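Local coordinates for hypothetical protein yiiX (Escherichia coli, PDB 2IF6), which is of uncharacterised function but belongs to a family of permuted papain-like amidases and is probably a lipid-binding hydrolase, at residues Arg74-Leu79 with Gln173-Ala178; Gln4-Asp9 with Glu82-Leu87; Asp9-Ile14 with Gly35-Arg40. One frame throughout, in Å; residues are numbered along the deposited sequence.

Contact 1: Arg74-Leu79 with Gln173-Ala178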
loop_
_atom_site.group_PDB
_atom_site.type_symbol
_atom_site.label_atom_id
_atom_site.label_comp_id
_atom_site.label_asym_id
_atom_site.label_seq_id
_atom_site.Cartn_x
_atom_site.Cartn_y
_atom_site.Cartn_z
ATOM N N ARG A 74 -5.344 7.650 -8.903
ATOM C CA ARG A 74 -6.385 6.913 -9.630
ATOM C C ARG A 74 -5.926 6.603 -11.033
ATOM O O ARG A 74 -5.174 7.380 -11.632
ATOM C CB ARG A 74 -7.670 7.784 -9.689
ATOM C CG ARG A 74 -8.772 7.214 -10.632
ATOM C CD ARG A 74 -10.026 8.113 -10.678
ATOM N NE ARG A 74 -10.545 8.369 -9.329
ATOM C CZ ARG A 74 -11.377 9.356 -9.015
ATOM N NH1 ARG A 74 -11.824 10.172 -9.988
ATOM N NH2 ARG A 74 -11.796 9.497 -7.751
ATOM N N VAL A 75 -6.422 5.504 -11.617
ATOM C CA VAL A 75 -6.037 5.248 -12.986
ATOM C C VAL A 75 -6.506 6.423 -13.844
ATOM O O VAL A 75 -7.649 6.846 -13.732
ATOM C CB VAL A 75 -6.614 3.901 -13.490
ATOM C CG1 VAL A 75 -6.446 3.797 -15.014
ATOM C CG2 VAL A 75 -5.926 2.729 -12.724
ATOM N N GLU A 76 -5.618 6.935 -14.692
ATOM C CA GLU A 76 -5.887 8.150 -15.443
ATOM C C GLU A 76 -7.067 7.940 -16.401
ATOM O O GLU A 76 -7.116 6.919 -17.148
ATOM C CB GLU A 76 -4.644 8.623 -16.212
ATOM C CG GLU A 76 -4.719 10.145 -16.444
ATOM C CD GLU A 76 -3.627 10.671 -17.312
ATOM O OE1 GLU A 76 -2.680 9.914 -17.603
ATOM O OE2 GLU A 76 -3.690 11.861 -17.668
ATOM N N GLY A 77 -8.004 8.886 -16.357
ATOM C CA GLY A 77 -9.300 8.746 -17.084
ATOM C C GLY A 77 -10.389 7.938 -16.371
ATOM O O GLY A 77 -11.546 7.859 -16.841
ATOM N N GLY A 78 -10.043 7.366 -15.219
ATOM C CA GLY A 78 -11.009 6.658 -14.377
ATOM C C GLY A 78 -11.222 5.220 -14.805
ATOM O O GLY A 78 -10.905 4.840 -15.964
ATOM N N LEU A 79 -11.750 4.412 -13.869
ATOM C CA LEU A 79 -12.182 3.023 -14.131
ATOM C C LEU A 79 -13.676 3.004 -14.466
ATOM O O LEU A 79 -14.427 3.893 -13.998
ATOM C CB LEU A 79 -11.978 2.193 -12.855
ATOM C CG LEU A 79 -10.503 2.084 -12.450
ATOM C CD1 LEU A 79 -10.403 1.163 -11.283
ATOM C CD2 LEU A 79 -9.630 1.539 -13.619
ATOM N N GLN A 173 0.199 4.199 -14.878
ATOM C CA GLN A 173 -1.250 4.356 -15.126
ATOM C C GLN A 173 -1.881 5.498 -14.318
ATOM O O GLN A 173 -2.976 5.970 -14.676
ATOM C CB GLN A 173 -1.990 3.024 -14.890
ATOM C CG GLN A 173 -1.397 1.841 -15.646
ATOM C CD GLN A 173 -0.382 1.040 -14.820
ATOM O OE1 GLN A 173 0.359 1.603 -14.005
ATOM N NE2 GLN A 173 -0.331 -0.270 -15.050
ATOM N N LEU A 174 -1.175 5.992 -13.295
ATOM C CA LEU A 174 -1.831 6.718 -12.225
ATOM C C LEU A 174 -1.732 8.209 -12.366
ATOM O O LEU A 174 -0.755 8.705 -12.901
ATOM C CB LEU A 174 -1.299 6.252 -10.856
ATOM C CG LEU A 174 -1.456 4.806 -10.427
ATOM C CD1 LEU A 174 -0.945 4.649 -8.999
ATOM C CD2 LEU A 174 -2.886 4.367 -10.565
ATOM N N THR A 175 -2.757 8.912 -11.922
ATOM C CA THR A 175 -2.685 10.346 -11.805
ATOM C C THR A 175 -3.156 10.715 -10.399
ATOM O O THR A 175 -3.916 9.952 -9.800
ATOM C CB THR A 175 -3.624 11.024 -12.887
ATOM O OG1 THR A 175 -3.396 12.421 -12.886
ATOM C CG2 THR A 175 -5.109 10.788 -12.592
ATOM N N THR A 176 -2.788 11.884 -9.895
ATOM C CA THR A 176 -3.246 12.275 -8.568
ATOM C C THR A 176 -4.626 12.948 -8.604
ATOM O O THR A 176 -4.820 13.920 -9.338
ATOM C CB THR A 176 -2.273 13.255 -7.928
ATOM O OG1 THR A 176 -0.972 12.681 -7.847
ATOM C CG2 THR A 176 -2.772 13.680 -6.566
ATOM N N VAL A 177 -5.550 12.485 -7.769
ATOM C CA VAL A 177 -6.938 12.998 -7.759
ATOM C C VAL A 177 -7.308 13.656 -6.408
ATOM O O VAL A 177 -8.363 14.278 -6.280
ATOM C CB VAL A 177 -7.963 11.896 -8.117
ATOM C CG1 VAL A 177 -7.737 11.380 -9.555
ATOM C CG2 VAL A 177 -7.928 10.753 -7.086
ATOM N N ALA A 178 -6.435 13.526 -5.400
ATOM C CA ALA A 178 -6.671 14.209 -4.117
ATOM C C ALA A 178 -5.374 14.344 -3.383
ATOM O O ALA A 178 -4.524 13.446 -3.456
ATOM C CB ALA A 178 -7.646 13.459 -3.268
HETATM O O HOH W 1 -4.268 5.376 -17.625
#
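R74 CG is anti to the backbone N (chi1 171°), and a bend at chi3 (-54°) sets NE beside V177. V177 CG2 takes the position between its backbone N and carbonyl carbon and lies over one face of the R74 guanidinium, offset toward its rim. The two side chains cross at about a right angle, with R74 CB 3.6 Å from V177 CG1. D9 forms a salt bridge to R74 NE. E76 CG packs on T175 CB at 3.8 Å.

The backbones pair as antiparallel strands at the edge of the main sheet. R74 and T175 form a hydrogen-bonded pair: R74 N to T175 O and T175 N to R74 O are both 2.9 Å. V75 and L174 are the non-hydrogen-bonded pair, and V75 CG2 meets L174 CD2 at 4.1 Å. E76 N continues the pairing to Q173 O at 2.8 Å. One water donates to both E76 O and Q173 O. The strand ends at V75, where a type II turn to G78 begins. V177 and A178 form a classic beta bulge opposite V72.

The chemistry implies that backbone bonds set the strand pairing, while V177 packs on R74 and the salt bridge to D9 engages its charge.

Contact 2: Gln4-Asp9 with Glu82-Leu87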
loop_
_atom_site.group_PDB
_atom_site.type_symbol
_atom_site.label_atom_id
_atom_site.label_comp_id
_atom_site.label_asym_id
_atom_site.label_seq_id
_atom_site.Cartn_x
_atom_site.Cartn_y
_atom_site.Cartn_z
ATOM N N GLN A 4 -14.088 12.960 -5.357
ATOM C CA GLN A 4 -15.223 12.059 -5.186
ATOM C C GLN A 4 -14.604 10.646 -5.103
ATOM O O GLN A 4 -14.148 10.114 -6.140
ATOM C CB GLN A 4 -16.108 12.188 -6.447
ATOM C CG GLN A 4 -17.492 11.543 -6.457
ATOM C CD GLN A 4 -18.170 11.690 -7.856
ATOM O OE1 GLN A 4 -17.849 10.945 -8.818
ATOM N NE2 GLN A 4 -19.070 12.682 -7.976
ATOM N N PRO A 5 -14.523 10.051 -3.884
ATOM C CA PRO A 5 -13.927 8.730 -3.791
ATOM C C PRO A 5 -14.583 7.739 -4.733
ATOM O O PRO A 5 -15.831 7.761 -4.912
ATOM C CB PRO A 5 -14.151 8.328 -2.311
ATOM C CG PRO A 5 -14.145 9.680 -1.583
ATOM C CD PRO A 5 -14.873 10.597 -2.552
ATOM N N GLN A 6 -13.749 6.936 -5.376
ATOM C CA GLN A 6 -14.218 5.850 -6.250
ATOM C C GLN A 6 -13.472 4.579 -5.920
ATOM O O GLN A 6 -12.290 4.620 -5.573
ATOM C CB GLN A 6 -14.027 6.209 -7.740
ATOM C CG GLN A 6 -14.904 7.369 -8.210
ATOM C CD GLN A 6 -14.523 7.924 -9.592
ATOM O OE1 GLN A 6 -13.717 7.364 -10.287
ATOM N NE2 GLN A 6 -15.120 9.046 -9.971
ATOM N N THR A 7 -14.152 3.444 -6.075
ATOM C CA THR A 7 -13.551 2.146 -5.838
ATOM C C THR A 7 -12.312 1.987 -6.727
ATOM O O THR A 7 -12.356 2.284 -7.952
ATOM C CB THR A 7 -14.534 1.008 -6.176
ATOM O OG1 THR A 7 -15.634 1.040 -5.246
ATOM C CG2 THR A 7 -13.803 -0.338 -6.085
ATOM N N GLY A 8 -11.224 1.521 -6.128
ATOM C CA GLY A 8 -9.960 1.461 -6.827
ATOM C C GLY A 8 -8.972 2.598 -6.568
ATOM O O GLY A 8 -7.791 2.406 -6.846
ATOM N N ASP A 9 -9.420 3.770 -6.079
ATOM C CA ASP A 9 -8.493 4.875 -5.782
ATOM C C ASP A 9 -7.476 4.368 -4.759
ATOM O O ASP A 9 -7.847 3.662 -3.799
ATOM C CB ASP A 9 -9.203 6.121 -5.186
ATOM C CG ASP A 9 -10.111 6.810 -6.170
ATOM O OD1 ASP A 9 -10.127 6.431 -7.397
ATOM O OD2 ASP A 9 -10.825 7.728 -5.710
ATOM N N GLU A 82 -17.685 -1.628 -14.363
ATOM C CA GLU A 82 -17.284 -3.030 -14.438
ATOM C C GLU A 82 -15.863 -3.304 -13.853
ATOM O O GLU A 82 -15.630 -4.306 -13.133
ATOM C CB GLU A 82 -17.357 -3.468 -15.908
ATOM C CG GLU A 82 -17.204 -4.991 -16.116
ATOM C CD GLU A 82 -17.114 -5.375 -17.595
ATOM O OE1 GLU A 82 -17.866 -4.785 -18.422
ATOM O OE2 GLU A 82 -16.275 -6.256 -17.936
ATOM N N GLN A 83 -14.914 -2.431 -14.179
ATOM C CA GLN A 83 -13.555 -2.531 -13.625
ATOM C C GLN A 83 -13.603 -2.407 -12.095
ATOM O O GLN A 83 -13.037 -3.222 -11.395
ATOM C CB GLN A 83 -12.654 -1.462 -14.227
ATOM C CG GLN A 83 -12.303 -1.747 -15.692
ATOM C CD GLN A 83 -11.479 -0.660 -16.309
ATOM O OE1 GLN A 83 -11.859 0.519 -16.304
ATOM N NE2 GLN A 83 -10.336 -1.044 -16.871
ATOM N N GLN A 84 -14.311 -1.397 -11.603
ATOM C CA GLN A 84 -14.494 -1.201 -10.163
ATOM C C GLN A 84 -15.075 -2.441 -9.444
ATOM O O GLN A 84 -14.577 -2.832 -8.383
ATOM C CB GLN A 84 -15.333 0.058 -9.932
ATOM C CG GLN A 84 -14.651 1.358 -10.354
ATOM C CD GLN A 84 -15.589 2.566 -10.155
ATOM O OE1 GLN A 84 -16.574 2.470 -9.438
ATOM N NE2 GLN A 84 -15.284 3.682 -10.777
ATOM N N GLN A 85 -16.128 -3.043 -10.010
ATOM C CA GLN A 85 -16.744 -4.273 -9.490
ATOM C C GLN A 85 -15.764 -5.456 -9.504
ATOM O O GLN A 85 -15.848 -6.347 -8.652
ATOM C CB GLN A 85 -17.992 -4.668 -10.301
ATOM C CG GLN A 85 -19.217 -3.785 -10.013
ATOM C CD GLN A 85 -20.380 -3.948 -10.996
ATOM O OE1 GLN A 85 -20.324 -4.741 -11.961
ATOM N NE2 GLN A 85 -21.450 -3.180 -10.754
ATOM N N LYS A 86 -14.850 -5.486 -10.468
ATOM C CA LYS A 86 -13.843 -6.561 -10.459
ATOM C C LYS A 86 -12.805 -6.363 -9.341
ATOM O O LYS A 86 -12.400 -7.340 -8.682
ATOM C CB LYS A 86 -13.175 -6.717 -11.823
ATOM C CG LYS A 86 -14.094 -7.321 -12.866
ATOM C CD LYS A 86 -13.438 -7.316 -14.242
ATOM C CE LYS A 86 -14.385 -7.878 -15.304
ATOM N NZ LYS A 86 -13.712 -7.962 -16.639
ATOM N N LEU A 87 -12.388 -5.115 -9.115
ATOM C CA LEU A 87 -11.472 -4.820 -7.981
ATOM C C LEU A 87 -12.133 -5.170 -6.662
ATOM O O LEU A 87 -11.528 -5.846 -5.818
ATOM C CB LEU A 87 -11.046 -3.349 -7.963
ATOM C CG LEU A 87 -10.092 -2.927 -9.086
ATOM C CD1 LEU A 87 -10.101 -1.424 -9.151
ATOM C CD2 LEU A 87 -8.652 -3.507 -8.975
HETATM O O HOH W 2 -16.908 3.873 -7.094
#
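T7 and Q84 make the main van der Waals contact between the loop 4-9 and the helix 81-91. T7 CB lies 4.0 Å from Q84 CB. T7 OG1 is anti to the carbonyl carbon (chi1 -67°), which leaves the methyl CG2 anti to the backbone N. CG2 reaches the helix backbone, 3.5 Å from Q84 O. Q84 extends beyond CG across the loop, and its CG lies 3.4 Å from T7 O. One helical turn later, L87 brings CD1 to 3.7 Å from G8 CA. With no side chain, G8 lets L87 CD1 come up to its CA; its positive phi (98°) is a backbone shape suited to glycine.

The loop contains a type II beta turn, Q6 to D9, leading directly into strand 10-13. It lies between this strand and the helix that follows strand 70-75, and so attaches the helix to the main sheet of the permuted papain-like domain. L87 also touches V119 and Y120 of helix 112-124.

The polar contacts across the interface are indirect. One water accepts from T7 N at 3.0 Å and donates to Q84 OE1 at 2.8 Å. The Q84 NE2 end has a weak hydrogen bond to L79 O. Q6 OE1 and Q84 NE2, at 4.0 Å, are near but not hydrogen-bonded; their amide planes are 28° apart. T7 OG1 is hydrogen-bonded to M39 N of strand 33-40.

Within the loop, D9 N bonds to Q6 O and closes the turn. Q6 N bonds to D9 OD2 at 3.0 Å, approaching from above the carboxylate plane. W3 NE1 also bonds to D9 OD2, while D9 OD1 takes the salt bridge with R74.

Contact 3: Asp9-Ile14 with Gly35-Arg40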
loop_
_atom_site.group_PDB
_atom_site.type_symbol
_atom_site.label_atom_id
_atom_site.label_comp_id
_atom_site.label_asym_id
_atom_site.label_seq_id
_atom_site.Cartn_x
_atom_site.Cartn_y
_atom_site.Cartn_z
ATOM N N ASP A 9 -9.420 3.770 -6.079
ATOM C CA ASP A 9 -8.493 4.875 -5.782
ATOM C C ASP A 9 -7.476 4.368 -4.759
ATOM O O ASP A 9 -7.847 3.662 -3.799
ATOM C CB ASP A 9 -9.203 6.121 -5.186
ATOM C CG ASP A 9 -10.111 6.810 -6.170
ATOM O OD1 ASP A 9 -10.127 6.431 -7.397
ATOM O OD2 ASP A 9 -10.825 7.728 -5.710
ATOM N N ILE A 10 -6.213 4.663 -4.987
ATOM C CA ILE A 10 -5.175 4.155 -4.090
ATOM C C ILE A 10 -4.737 5.307 -3.227
ATOM O O ILE A 10 -4.380 6.361 -3.744
ATOM C CB ILE A 10 -3.992 3.558 -4.877
ATOM C CG1 ILE A 10 -4.521 2.501 -5.880
ATOM C CG2 ILE A 10 -2.970 2.934 -3.898
ATOM C CD1 ILE A 10 -3.463 2.003 -6.931
ATOM N N ILE A 11 -4.747 5.099 -1.912
ATOM C CA ILE A 11 -4.521 6.190 -0.985
ATOM C C ILE A 11 -3.252 5.916 -0.162
ATOM O O ILE A 11 -2.996 4.763 0.183
ATOM C CB ILE A 11 -5.791 6.422 -0.095
ATOM C CG1 ILE A 11 -5.639 7.692 0.766
ATOM C CG2 ILE A 11 -6.150 5.174 0.702
ATOM C CD1 ILE A 11 -6.921 8.247 1.328
ATOM N N PHE A 12 -2.489 6.967 0.160
ATOM C CA PHE A 12 -1.164 6.805 0.784
ATOM C C PHE A 12 -1.113 7.740 1.996
ATOM O O PHE A 12 -1.737 8.812 1.986
ATOM C CB PHE A 12 -0.057 7.189 -0.215
ATOM C CG PHE A 12 -0.051 6.364 -1.493
ATOM C CD1 PHE A 12 0.849 5.335 -1.643
ATOM C CD2 PHE A 12 -0.936 6.639 -2.548
ATOM C CE1 PHE A 12 0.851 4.552 -2.804
ATOM C CE2 PHE A 12 -0.909 5.826 -3.744
ATOM C CZ PHE A 12 -0.006 4.847 -3.843
ATOM N N GLN A 13 -0.373 7.335 3.026
ATOM C CA GLN A 13 -0.219 8.138 4.210
ATOM C C GLN A 13 1.121 7.795 4.857
ATOM O O GLN A 13 1.795 6.844 4.447
ATOM C CB GLN A 13 -1.380 7.862 5.195
ATOM C CG GLN A 13 -1.310 6.475 5.855
ATOM C CD GLN A 13 -2.448 6.153 6.812
ATOM O OE1 GLN A 13 -2.400 5.106 7.432
ATOM N NE2 GLN A 13 -3.451 7.035 6.955
ATOM N N ILE A 14 1.445 8.554 5.894
ATOM C CA ILE A 14 2.586 8.284 6.754
ATOM C C ILE A 14 2.077 7.498 7.949
ATOM O O ILE A 14 1.320 8.025 8.797
ATOM C CB ILE A 14 3.215 9.590 7.311
ATOM C CG1 ILE A 14 3.563 10.585 6.196
ATOM C CG2 ILE A 14 4.449 9.259 8.157
ATOM C CD1 ILE A 14 3.952 11.948 6.772
ATOM N N GLY A 35 -3.639 1.903 0.987
ATOM C CA GLY A 35 -4.816 1.034 0.893
ATOM C C GLY A 35 -5.577 1.418 -0.365
ATOM O O GLY A 35 -5.158 2.351 -1.097
ATOM N N MET A 36 -6.675 0.715 -0.626
ATOM C CA MET A 36 -7.452 0.963 -1.852
ATOM C C MET A 36 -8.873 1.242 -1.448
ATOM O O MET A 36 -9.449 0.512 -0.601
ATOM C CB MET A 36 -7.396 -0.255 -2.792
ATOM C CG MET A 36 -8.209 -0.166 -4.174
ATOM S SD MET A 36 -8.250 -1.783 -5.001
ATOM C CE MET A 36 -9.636 -2.606 -4.134
ATOM N N LEU A 37 -9.444 2.284 -2.037
ATOM C CA LEU A 37 -10.828 2.677 -1.747
ATOM C C LEU A 37 -11.769 1.575 -2.264
ATOM O O LEU A 37 -11.548 1.030 -3.347
ATOM C CB LEU A 37 -11.174 4.017 -2.399
ATOM C CG LEU A 37 -10.911 5.353 -1.668
ATOM C CD1 LEU A 37 -11.871 5.513 -0.521
ATOM C CD2 LEU A 37 -9.451 5.460 -1.208
ATOM N N VAL A 38 -12.769 1.221 -1.440
ATOM C CA VAL A 38 -13.908 0.394 -1.886
ATOM C C VAL A 38 -15.186 1.098 -1.389
ATOM O O VAL A 38 -15.333 1.352 -0.174
ATOM C CB VAL A 38 -13.846 -1.069 -1.408
ATOM C CG1 VAL A 38 -15.110 -1.832 -1.837
ATOM C CG2 VAL A 38 -12.649 -1.762 -1.984
ATOM N N MET A 39 -16.057 1.470 -2.327
ATOM C CA MET A 39 -17.365 2.025 -1.998
ATOM C C MET A 39 -18.306 0.879 -1.644
ATOM O O MET A 39 -18.555 -0.028 -2.441
ATOM C CB MET A 39 -17.920 2.914 -3.125
ATOM C CG MET A 39 -16.927 3.949 -3.642
ATOM S SD MET A 39 -16.149 5.020 -2.385
ATOM C CE MET A 39 -17.546 5.990 -1.923
ATOM N N ARG A 40 -18.777 0.881 -0.405
ATOM C CA ARG A 40 -19.693 -0.157 0.060
ATOM C C ARG A 40 -20.994 0.531 0.422
ATOM O O ARG A 40 -21.013 1.428 1.262
ATOM C CB ARG A 40 -19.118 -0.883 1.258
ATOM C CG ARG A 40 -17.751 -1.518 1.014
ATOM C CD ARG A 40 -17.188 -1.985 2.355
ATOM N NE ARG A 40 -17.743 -3.254 2.816
ATOM C CZ ARG A 40 -17.777 -3.635 4.096
ATOM N NH1 ARG A 40 -17.309 -2.839 5.058
ATOM N NH2 ARG A 40 -18.277 -4.800 4.434
#
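Strands 10-13 and 33-40 are neighbours in the six-stranded antiparallel sheet, and I10 and I11 join M36 and G35 there. I11 and G35 form a hydrogen-bonded pair. I11 N donates to G35 O at 2.9 Å, and G35 N donates to I11 O at 3.0 Å. L37 N adds a shorter, nearly straight bond to D9 O, 2.7 Å at 174°. I10 and M36 form the non-hydrogen-bonded pair between these bonds, with CA-H...O contacts from M36 CA to D9 O and from I10 CA to G35 O.

The strand directions differ by 135°, so the pairing is strongly twisted.

Side chains meet on the face of I11; on the face of I10 they reach only backbone oxygens of the other segment. I11 CG2 sits between its backbone N and carbonyl carbon, 3.8 Å from L37 CD2 and 3.5 Å from G35 O. The I11 and L37 side chains cross at a slant. L37 CG also lies 4.0 Å from D9 CB. V46 of strand 43-49 and V72 of strand 70-75 touch I11. I10 CG2 lies 3.6 Å from G35 O. M36 CG lies beside D9 O, and the M36 chain then leads away from strand 10-13. Both I10 and M36 touch Y120 of helix 112-124.

Strand 33-40 begins at H33, which with C112 and E48 has the geometry of a Cys-His-Glu triad. That role is unconfirmed but would fit a hydrolase. The twisted antiparallel sheet with helix 112-124 packed on one face is consistent with the papain-like fold of this family.

Overall arrangement
Contact 3 is buried, contact 2 is mostly buried though far from the centre, and contact 1 is at the surface. Contacts 1 and 3 belong to the same sheet, where strands 10-13 and 70-75 are neighbours, and both rest on backbone hydrogen bonds. Contact 2 instead joins a loop to a helix by apolar packing and one water. D9 is shared by contacts 2 and 3, and its salt bridge to R74 ties both to contact 1. Contact 3 nests within the chain loop closed by contact 2. In contact 1 long charged chains lie against V177 and T175; in contact 3 one apolar pair, I11 with L37, accompanies the bonds.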